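Putative acetoin utilization protein, acetoin dehydrogenase (Thermus thermophilus, PDB 5AWE) is of unknown function but, with its paired CBS domains and an ACT domain, probably acts as a small-molecule sensor or regulatory protein, perhaps linked to acetoin metabolism. Local coordinates at residues A[6-11]-A[30-35]; A[41-46]-A[108-113]; A[92-97]-A[119-124]; A[145-148]-A[153-156]. All coordinates share one frame; numbering follows the deposited sequence.

Contact 1: A[6-11]-A[30-35]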
# COMPACT_ATOMS: atom_id res chain seq x y z
N TRP A 6 -1.53 25.61 30.59
CA TRP A 6 -2.41 24.77 29.79
C TRP A 6 -1.67 23.80 28.88
O TRP A 6 -2.28 22.87 28.34
CB TRP A 6 -3.36 25.66 28.99
CG TRP A 6 -4.12 26.59 29.89
CD1 TRP A 6 -3.75 27.85 30.27
CD2 TRP A 6 -5.33 26.30 30.58
NE1 TRP A 6 -4.67 28.36 31.16
CE2 TRP A 6 -5.65 27.42 31.37
CE3 TRP A 6 -6.19 25.19 30.60
CZ2 TRP A 6 -6.78 27.48 32.18
CZ3 TRP A 6 -7.32 25.24 31.41
CH2 TRP A 6 -7.60 26.38 32.19
N MSE A 7 -0.36 23.99 28.73
CA MSE A 7 0.43 23.11 27.87
C MSE A 7 0.56 21.71 28.45
O MSE A 7 0.44 21.51 29.66
CB MSE A 7 1.83 23.70 27.67
CG MSE A 7 2.75 23.58 28.87
SE MSE A 7 4.30 24.45 28.59
CE MSE A 7 5.27 23.74 29.93
N THR A 8 0.80 20.74 27.58
CA THR A 8 1.24 19.41 28.00
C THR A 8 2.76 19.40 28.10
O THR A 8 3.46 19.74 27.14
CB THR A 8 0.81 18.34 27.00
OG1 THR A 8 -0.62 18.28 26.94
CG2 THR A 8 1.35 16.98 27.40
N LYS A 9 3.28 19.02 29.26
CA LYS A 9 4.72 19.07 29.48
C LYS A 9 5.42 17.82 28.94
O LYS A 9 4.80 16.76 28.78
CB LYS A 9 5.03 19.22 30.97
CG LYS A 9 4.63 20.57 31.56
CD LYS A 9 4.95 20.65 33.05
CE LYS A 9 6.46 20.59 33.32
NZ LYS A 9 7.16 21.88 33.01
N ASP A 10 6.71 17.96 28.64
CA ASP A 10 7.55 16.83 28.22
C ASP A 10 6.94 16.02 27.08
O ASP A 10 6.64 14.83 27.23
CB ASP A 10 7.82 15.91 29.42
CG ASP A 10 8.52 16.63 30.56
OD1 ASP A 10 9.33 17.54 30.29
OD2 ASP A 10 8.25 16.30 31.74
N PRO A 11 6.74 16.65 25.90
CA PRO A 11 6.17 15.94 24.76
C PRO A 11 7.17 14.99 24.12
O PRO A 11 8.37 15.06 24.39
CB PRO A 11 5.78 17.07 23.81
CG PRO A 11 6.76 18.15 24.11
CD PRO A 11 7.02 18.06 25.59
N LYS A 30 1.31 6.80 21.61
CA LYS A 30 1.43 7.77 22.70
C LYS A 30 0.38 8.87 22.65
O LYS A 30 0.36 9.76 23.50
CB LYS A 30 2.84 8.36 22.71
CG LYS A 30 3.90 7.34 23.11
CD LYS A 30 5.27 7.95 23.31
CE LYS A 30 6.09 7.13 24.30
NZ LYS A 30 7.57 7.28 24.09
N GLY A 31 -0.49 8.80 21.65
CA GLY A 31 -1.71 9.59 21.67
C GLY A 31 -1.58 11.02 21.17
O GLY A 31 -2.53 11.79 21.27
N PHE A 32 -0.42 11.36 20.62
CA PHE A 32 -0.19 12.70 20.08
C PHE A 32 -0.47 12.76 18.58
O PHE A 32 -0.85 11.75 17.98
CB PHE A 32 1.25 13.15 20.38
CG PHE A 32 1.49 13.51 21.82
CD1 PHE A 32 0.94 12.76 22.86
CD2 PHE A 32 2.28 14.62 22.15
CE1 PHE A 32 1.16 13.10 24.19
CE2 PHE A 32 2.51 14.97 23.49
CZ PHE A 32 1.95 14.21 24.51
N ARG A 33 -0.28 13.93 17.99
CA ARG A 33 -0.67 14.15 16.60
C ARG A 33 0.34 15.04 15.88
O ARG A 33 0.37 15.11 14.65
CB ARG A 33 -2.06 14.79 16.54
CG ARG A 33 -2.87 14.45 15.30
CD ARG A 33 -4.36 14.50 15.60
NE ARG A 33 -4.68 13.67 16.77
CZ ARG A 33 -5.89 13.60 17.33
NH1 ARG A 33 -6.90 14.31 16.84
NH2 ARG A 33 -6.08 12.82 18.38
N ARG A 34 1.17 15.73 16.65
CA ARG A 34 2.28 16.43 16.06
C ARG A 34 3.57 16.11 16.81
O ARG A 34 3.54 15.73 17.98
CB ARG A 34 2.02 17.94 16.07
CG ARG A 34 1.72 18.51 17.42
CD ARG A 34 0.75 19.66 17.32
NE ARG A 34 -0.62 19.22 17.05
CZ ARG A 34 -1.33 19.60 16.00
NH1 ARG A 34 -0.80 20.42 15.10
NH2 ARG A 34 -2.57 19.17 15.85
N LEU A 35 4.69 16.23 16.12
CA LEU A 35 5.95 15.74 16.65
C LEU A 35 7.06 16.75 16.38
O LEU A 35 7.55 16.86 15.25
CB LEU A 35 6.28 14.41 15.97
CG LEU A 35 6.65 13.19 16.83
CD1 LEU A 35 5.97 13.24 18.18
CD2 LEU A 35 6.24 11.93 16.07
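The far end of the Phe32 ring meets two small aliphatic groups, both slanting in toward it: Thr8 at its CZ corner and Pro11 at the neighbouring CE2. The methyl CG2 of Thr8 stands 4.0 Å from Phe32 CZ, and Thr8 and Phe32 reach for each other from opposite directions. Pro11 comes in with the flank of its ring, CB lying 3.9 Å from Phe32 CE2 and CA scarcely farther.

The torsions explain why these atoms do the touching. In Thr8, a chi1 of -63°, measured to OG1, sets the hydroxyl beside the backbone N and leaves CG2 anti to it, which carries the methyl forward to the phenyl ring. Asp10, just before Pro11, adopts a left-handed backbone conformation that turns the chain after strand 8-9, and Pro11 follows, offering the CB side of its puckered ring. Phe32 itself comes just after helix 20-30, past Gly31, whose positive phi suits glycine, and its ring also touches Leu27 of that helix.

Thr8 suits an edge strand: its branched side chain favours extended backbone, and its main chain is hydrogen-bonded to Ile120 of the second CBS repeat. No hydrogen bond joins the two segments. A modest, partly solvent-accessible contact held by van der Waals and hydrophobic forces alone implies little directional restraint between the first repeat's helix end and the strand it lends to the second.

Contact 2: A[41-46]-A[108-113]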
# COMPACT_ATOMS: atom_id res chain seq x y z
N GLY A 41 20.15 19.37 19.98
CA GLY A 41 19.50 19.96 21.13
C GLY A 41 18.72 21.22 20.80
O GLY A 41 18.33 21.97 21.69
N ARG A 42 18.50 21.46 19.51
CA ARG A 42 17.65 22.58 19.12
C ARG A 42 16.46 22.12 18.26
O ARG A 42 16.50 21.06 17.64
CB ARG A 42 18.49 23.62 18.37
CG ARG A 42 18.70 23.35 16.90
CD ARG A 42 19.30 24.57 16.23
NE ARG A 42 18.78 25.80 16.82
CZ ARG A 42 19.11 27.02 16.42
NH1 ARG A 42 18.57 28.08 17.03
NH2 ARG A 42 19.97 27.20 15.42
N LEU A 43 15.40 22.92 18.25
CA LEU A 43 14.21 22.62 17.47
C LEU A 43 14.46 22.94 16.00
O LEU A 43 14.70 24.10 15.65
CB LEU A 43 13.03 23.44 17.98
CG LEU A 43 11.65 23.13 17.41
CD1 LEU A 43 11.24 21.72 17.79
CD2 LEU A 43 10.65 24.13 17.96
N VAL A 44 14.41 21.94 15.13
CA VAL A 44 14.76 22.17 13.73
C VAL A 44 13.62 21.93 12.76
O VAL A 44 13.77 22.10 11.55
CB VAL A 44 15.97 21.29 13.29
CG1 VAL A 44 17.14 21.51 14.23
CG2 VAL A 44 15.57 19.82 13.24
N GLY A 45 12.47 21.53 13.29
CA GLY A 45 11.34 21.23 12.42
C GLY A 45 10.16 20.67 13.16
O GLY A 45 10.23 20.38 14.35
N LEU A 46 9.05 20.50 12.45
CA LEU A 46 7.82 20.00 13.04
C LEU A 46 7.05 19.14 12.05
O LEU A 46 6.98 19.46 10.86
CB LEU A 46 6.95 21.18 13.50
CG LEU A 46 5.73 20.88 14.38
CD1 LEU A 46 4.53 20.60 13.51
CD2 LEU A 46 6.03 19.70 15.29
N GLY A 108 -1.65 22.92 16.72
CA GLY A 108 -0.71 22.63 17.79
C GLY A 108 0.51 23.53 17.72
O GLY A 108 0.81 24.10 16.68
N LEU A 109 1.21 23.64 18.84
CA LEU A 109 2.25 24.66 18.97
C LEU A 109 3.32 24.24 19.97
O LEU A 109 3.03 24.02 21.15
CB LEU A 109 1.61 25.96 19.44
CG LEU A 109 1.76 27.27 18.67
CD1 LEU A 109 1.60 27.05 17.17
CD2 LEU A 109 0.71 28.26 19.19
N PRO A 110 4.57 24.11 19.52
CA PRO A 110 5.61 23.72 20.47
C PRO A 110 5.78 24.87 21.47
O PRO A 110 5.71 26.04 21.09
CB PRO A 110 6.85 23.54 19.59
CG PRO A 110 6.30 23.27 18.22
CD PRO A 110 5.05 24.09 18.13
N VAL A 111 5.96 24.55 22.74
CA VAL A 111 6.14 25.59 23.73
C VAL A 111 7.59 25.66 24.15
O VAL A 111 8.23 24.64 24.42
CB VAL A 111 5.26 25.36 24.99
CG1 VAL A 111 5.45 26.50 25.98
CG2 VAL A 111 3.79 25.25 24.58
N MSE A 112 8.11 26.88 24.19
CA MSE A 112 9.54 27.10 24.36
C MSE A 112 9.84 27.92 25.61
O MSE A 112 8.99 28.66 26.10
CB MSE A 112 10.10 27.83 23.14
CG MSE A 112 9.85 27.12 21.82
SE MSE A 112 10.66 25.52 21.77
CE MSE A 112 12.34 26.02 21.89
N GLU A 113 11.05 27.77 26.11
CA GLU A 113 11.68 28.82 26.91
C GLU A 113 12.93 29.29 26.17
O GLU A 113 14.00 28.68 26.24
CB GLU A 113 12.04 28.28 28.29
CG GLU A 113 10.82 27.95 29.14
CD GLU A 113 11.18 27.34 30.47
OE1 GLU A 113 12.38 27.36 30.82
OE2 GLU A 113 10.27 26.84 31.16
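In the CBS pair, or Bateman module, two repeats pack sheet against sheet about an approximate twofold axis, and here strand 42-48 of the first faces strand 108-113 of the second. Leu43 is the residue that bridges them. Its CD2 methyl rests over two residues of the opposing strand, 4.2 Å from Pro110 CB and 4.1 Å from the SE atom of Met112, which is present as selenomethionine. Since Pro110 and Met112 are two positions apart on an extended strand, both lie on the face turned to Leu43.

The leucine crosses the proline ring at about a right angle. It gets there with CG trans to the backbone N (chi1 -172°), which extends the isobutyl group from its own strand. Met112 is folded at both chi2 and chi3 instead, so that its chain curls and offers SE, rather than its terminal methyl, to Leu43 CD2. A flexible, polarisable side chain suits such an interface because it can shape itself to a branched neighbour. Pro110 contributes a compact, rigid surface.

Leu43 also touches Pro36 and Met38 of strand 34-39, so it meets a proline and a methionine from each repeat. Nearby, Arg42 forms a salt bridge with Glu115. Between the facing strands themselves no hydrogen bond forms; their cohesion is hydrophobic, which implies that shape matching and exclusion of water, rather than backbone pairing, join the repeats here.

Contact 3: A[92-97]-A[119-124]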
# COMPACT_ATOMS: atom_id res chain seq x y z
N ALA A 92 4.13 33.21 27.88
CA ALA A 92 3.28 34.08 27.08
C ALA A 92 1.82 33.97 27.51
O ALA A 92 1.42 32.98 28.13
CB ALA A 92 3.40 33.73 25.61
N PRO A 93 1.02 35.01 27.22
CA PRO A 93 -0.39 34.91 27.62
C PRO A 93 -1.05 33.81 26.79
O PRO A 93 -0.73 33.63 25.62
CB PRO A 93 -0.96 36.29 27.34
CG PRO A 93 -0.01 36.92 26.37
CD PRO A 93 1.34 36.32 26.64
N LEU A 94 -1.97 33.08 27.41
CA LEU A 94 -2.67 32.01 26.73
C LEU A 94 -3.16 32.50 25.36
O LEU A 94 -3.01 31.79 24.36
CB LEU A 94 -3.83 31.52 27.60
CG LEU A 94 -4.66 30.30 27.17
CD1 LEU A 94 -5.66 30.72 26.10
CD2 LEU A 94 -3.73 29.18 26.66
N GLU A 95 -3.70 33.72 25.31
CA GLU A 95 -4.33 34.27 24.10
C GLU A 95 -3.38 34.34 22.89
O GLU A 95 -3.83 34.35 21.74
CB GLU A 95 -4.90 35.68 24.36
CG GLU A 95 -5.87 35.77 25.53
CD GLU A 95 -5.20 36.23 26.81
OE1 GLU A 95 -5.39 37.40 27.20
OE2 GLU A 95 -4.48 35.43 27.45
N LYS A 96 -2.08 34.39 23.15
CA LYS A 96 -1.11 34.46 22.07
C LYS A 96 -1.11 33.16 21.28
O LYS A 96 -1.02 33.16 20.05
CB LYS A 96 0.30 34.71 22.64
CG LYS A 96 1.24 35.41 21.67
CD LYS A 96 2.68 35.33 22.17
CE LYS A 96 3.57 36.39 21.52
NZ LYS A 96 3.58 37.66 22.30
N ALA A 97 -1.24 32.04 21.99
CA ALA A 97 -1.28 30.75 21.34
C ALA A 97 -2.48 30.68 20.41
O ALA A 97 -2.35 30.27 19.26
CB ALA A 97 -1.34 29.63 22.39
N GLY A 119 7.27 22.08 26.39
CA GLY A 119 6.01 21.38 26.22
C GLY A 119 5.29 21.66 24.91
O GLY A 119 5.88 22.17 23.95
N ILE A 120 4.02 21.31 24.87
CA ILE A 120 3.24 21.50 23.66
C ILE A 120 1.81 21.91 24.02
O ILE A 120 1.20 21.34 24.93
CB ILE A 120 3.27 20.21 22.82
CG1 ILE A 120 2.83 20.51 21.39
CG2 ILE A 120 2.39 19.15 23.46
CD1 ILE A 120 3.58 19.69 20.38
N ILE A 121 1.27 22.90 23.33
CA ILE A 121 -0.10 23.35 23.59
C ILE A 121 -0.95 23.26 22.32
O ILE A 121 -0.54 23.68 21.23
CB ILE A 121 -0.11 24.81 24.13
CG1 ILE A 121 -1.55 25.23 24.48
CG2 ILE A 121 0.48 25.76 23.09
CD1 ILE A 121 -1.65 26.54 25.28
N THR A 122 -2.14 22.68 22.47
CA THR A 122 -2.99 22.42 21.31
C THR A 122 -4.27 23.24 21.36
O THR A 122 -4.54 23.95 22.33
CB THR A 122 -3.37 20.93 21.22
OG1 THR A 122 -4.26 20.61 22.30
CG2 THR A 122 -2.12 20.05 21.32
N VAL A 123 -5.06 23.12 20.29
CA VAL A 123 -6.34 23.82 20.20
C VAL A 123 -7.30 23.41 21.30
O VAL A 123 -8.03 24.25 21.81
CB VAL A 123 -7.02 23.58 18.82
CG1 VAL A 123 -6.27 24.34 17.75
CG2 VAL A 123 -7.04 22.09 18.48
N THR A 124 -7.29 22.15 21.71
CA THR A 124 -8.21 21.75 22.76
C THR A 124 -7.74 22.23 24.13
O THR A 124 -8.55 22.37 25.05
CB THR A 124 -8.45 20.19 22.79
OG1 THR A 124 -7.27 19.52 23.24
CG2 THR A 124 -8.81 19.69 21.40
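Apolar packing makes the whole of the direct contact, and it converges on one methyl group, Ile121 CD1. Leu94 CD2 presses on it at 3.6 Å, while Ala97 CB sits 4.2 Å from the same CD1. Leu94 and Ala97 are one turn apart and so share a helix face. The extended chain of Ile121 (chi1 -176°) carries CD1 out to the helix, at the price of CG2 lying between the backbone N and the carbonyl carbon. Its beta-branching suits the extended backbone of a strand. The small Ala97 lets helix and strand come near, with its CA 7.8 Å from the CA of Ile121. Leu109 and Val126 also border the isoleucine.

Polar interactions lie at the margins. Thr122 is the N-cap of helix 123-133, and its backbone N is bonded by the carboxylate of Asp125, the return bond found in capping boxes. Glu95, pointing to the second subunit and buried there, forms salt bridges with its Arg142 and Arg184, so the same helix turn serves both core and assembly.

A helix laid over a strand by leucine, alanine and isoleucine, with the strand running straight into the next helix, is characteristic of the alpha/beta core of a CBS domain.

Contact 4: A[145-148]-A[153-156]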
# COMPACT_ATOMS: atom_id res chain seq x y z
N VAL A 145 -26.65 41.83 26.94
CA VAL A 145 -27.20 43.12 27.30
C VAL A 145 -26.56 44.22 26.47
O VAL A 145 -25.35 44.20 26.21
CB VAL A 145 -26.99 43.42 28.81
CG1 VAL A 145 -25.55 43.14 29.19
CG2 VAL A 145 -27.35 44.86 29.12
N ASP A 146 -27.38 45.18 26.04
CA ASP A 146 -26.91 46.32 25.28
C ASP A 146 -26.81 47.54 26.18
O ASP A 146 -27.81 48.01 26.72
CB ASP A 146 -27.87 46.63 24.12
CG ASP A 146 -27.78 45.60 23.01
OD1 ASP A 146 -26.75 44.91 22.91
OD2 ASP A 146 -28.75 45.49 22.23
N ILE A 147 -25.59 48.04 26.35
CA ILE A 147 -25.36 49.23 27.14
C ILE A 147 -24.91 50.34 26.21
O ILE A 147 -24.37 50.07 25.13
CB ILE A 147 -24.27 49.01 28.21
CG1 ILE A 147 -22.97 48.56 27.54
CG2 ILE A 147 -24.74 47.98 29.23
CD1 ILE A 147 -21.78 48.49 28.48
N PRO A 148 -25.13 51.60 26.60
CA PRO A 148 -24.70 52.70 25.73
C PRO A 148 -23.19 52.56 25.54
O PRO A 148 -22.50 52.09 26.45
CB PRO A 148 -25.07 53.96 26.51
CG PRO A 148 -26.12 53.51 27.47
CD PRO A 148 -25.77 52.09 27.83
N ALA A 153 -20.48 53.58 30.92
CA ALA A 153 -21.70 52.75 30.94
C ALA A 153 -21.54 51.39 31.61
O ALA A 153 -22.44 50.93 32.31
CB ALA A 153 -22.23 52.57 29.51
N LEU A 154 -20.41 50.73 31.39
CA LEU A 154 -20.24 49.36 31.89
C LEU A 154 -20.18 49.37 33.42
O LEU A 154 -20.81 48.53 34.09
CB LEU A 154 -18.97 48.75 31.31
CG LEU A 154 -18.85 47.23 31.45
CD1 LEU A 154 -17.80 46.70 30.48
CD2 LEU A 154 -18.49 46.86 32.88
N ALA A 155 -19.45 50.32 33.98
CA ALA A 155 -19.45 50.50 35.42
C ALA A 155 -20.88 50.63 35.94
O ALA A 155 -21.25 50.03 36.96
CB ALA A 155 -18.64 51.73 35.78
N GLN A 156 -21.70 51.42 35.24
CA GLN A 156 -23.07 51.67 35.69
C GLN A 156 -23.94 50.41 35.57
O GLN A 156 -24.70 50.10 36.48
CB GLN A 156 -23.68 52.83 34.89
CG GLN A 156 -25.19 53.03 35.07
CD GLN A 156 -25.55 53.66 36.40
OE1 GLN A 156 -25.14 54.78 36.70
NE2 GLN A 156 -26.32 52.93 37.22
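The end of strand 141-148 gives way to helix 153-158 through a turn of only four residues, which brings the CA atoms of Pro148 and Ala153 to 6.0 Å and lays the first helical turn against the strand end. Ile147 and Ala153 point at each other across this corner. The reach of Ile147 ends in CD1, which lies 3.8 Å from Leu154 CA. Ala153 CB is 4.2 Å from the same Ile147 CD1; the methyl thus rests against the helix backbone as much as against side chains. Its first torsion (chi1 57°) puts CG1 between the backbone N and the carbonyl carbon, a less favoured position that directs the branch to the helix.

Ala153 lies against Pro148, its CB 3.9 Å from Pro148 CD. The same CB comes to 3.1 Å from Pro148 O, a notably close approach. A methyl suits such a site, where the chain has just turned back on itself, and proline suits the strand end by fixing phi.

Leu154, whose CB touches Ile147 CD1 at 4.0 Å, also packs on Ile166 of the second subunit, so the helix has a core side and a subunit side. On the strand, the buried Asp146 is satisfied by a salt bridge with Arg180, while Ile147 also touches Leu181 of strand 178-186.

A first strand leading through a short proline-containing turn into a helix packed on the antiparallel sheet is the opening beta-alpha unit of the ACT domain, with its beta-alpha-beta-beta-alpha-beta topology. In many relatives this turn contributes to an effector site, although no ligand-binding role is established here.

How the contacts relate
Contacts 1, 2 and 3 form one cluster in the CBS pair, their centres 12 to 13 Å apart. Strand 8-9 of contact 1 borders strand 116-122 of contact 3, which in turn pairs with strand 108-113 of contact 2, so one mixed sheet runs through all three although strand 8-9 comes from the first repeat. Strands 34-39 and 42-48, neighbours in a second sheet, also tie contact 1 to contact 2. Along the chain contacts 2 and 3 interleave, whereas contact 1 precedes both. Contact 4 comes last, in the ACT domain, its centre about 32 Å from that of contact 3; both adjoin the second subunit, consistent with assembly linking the two domain types.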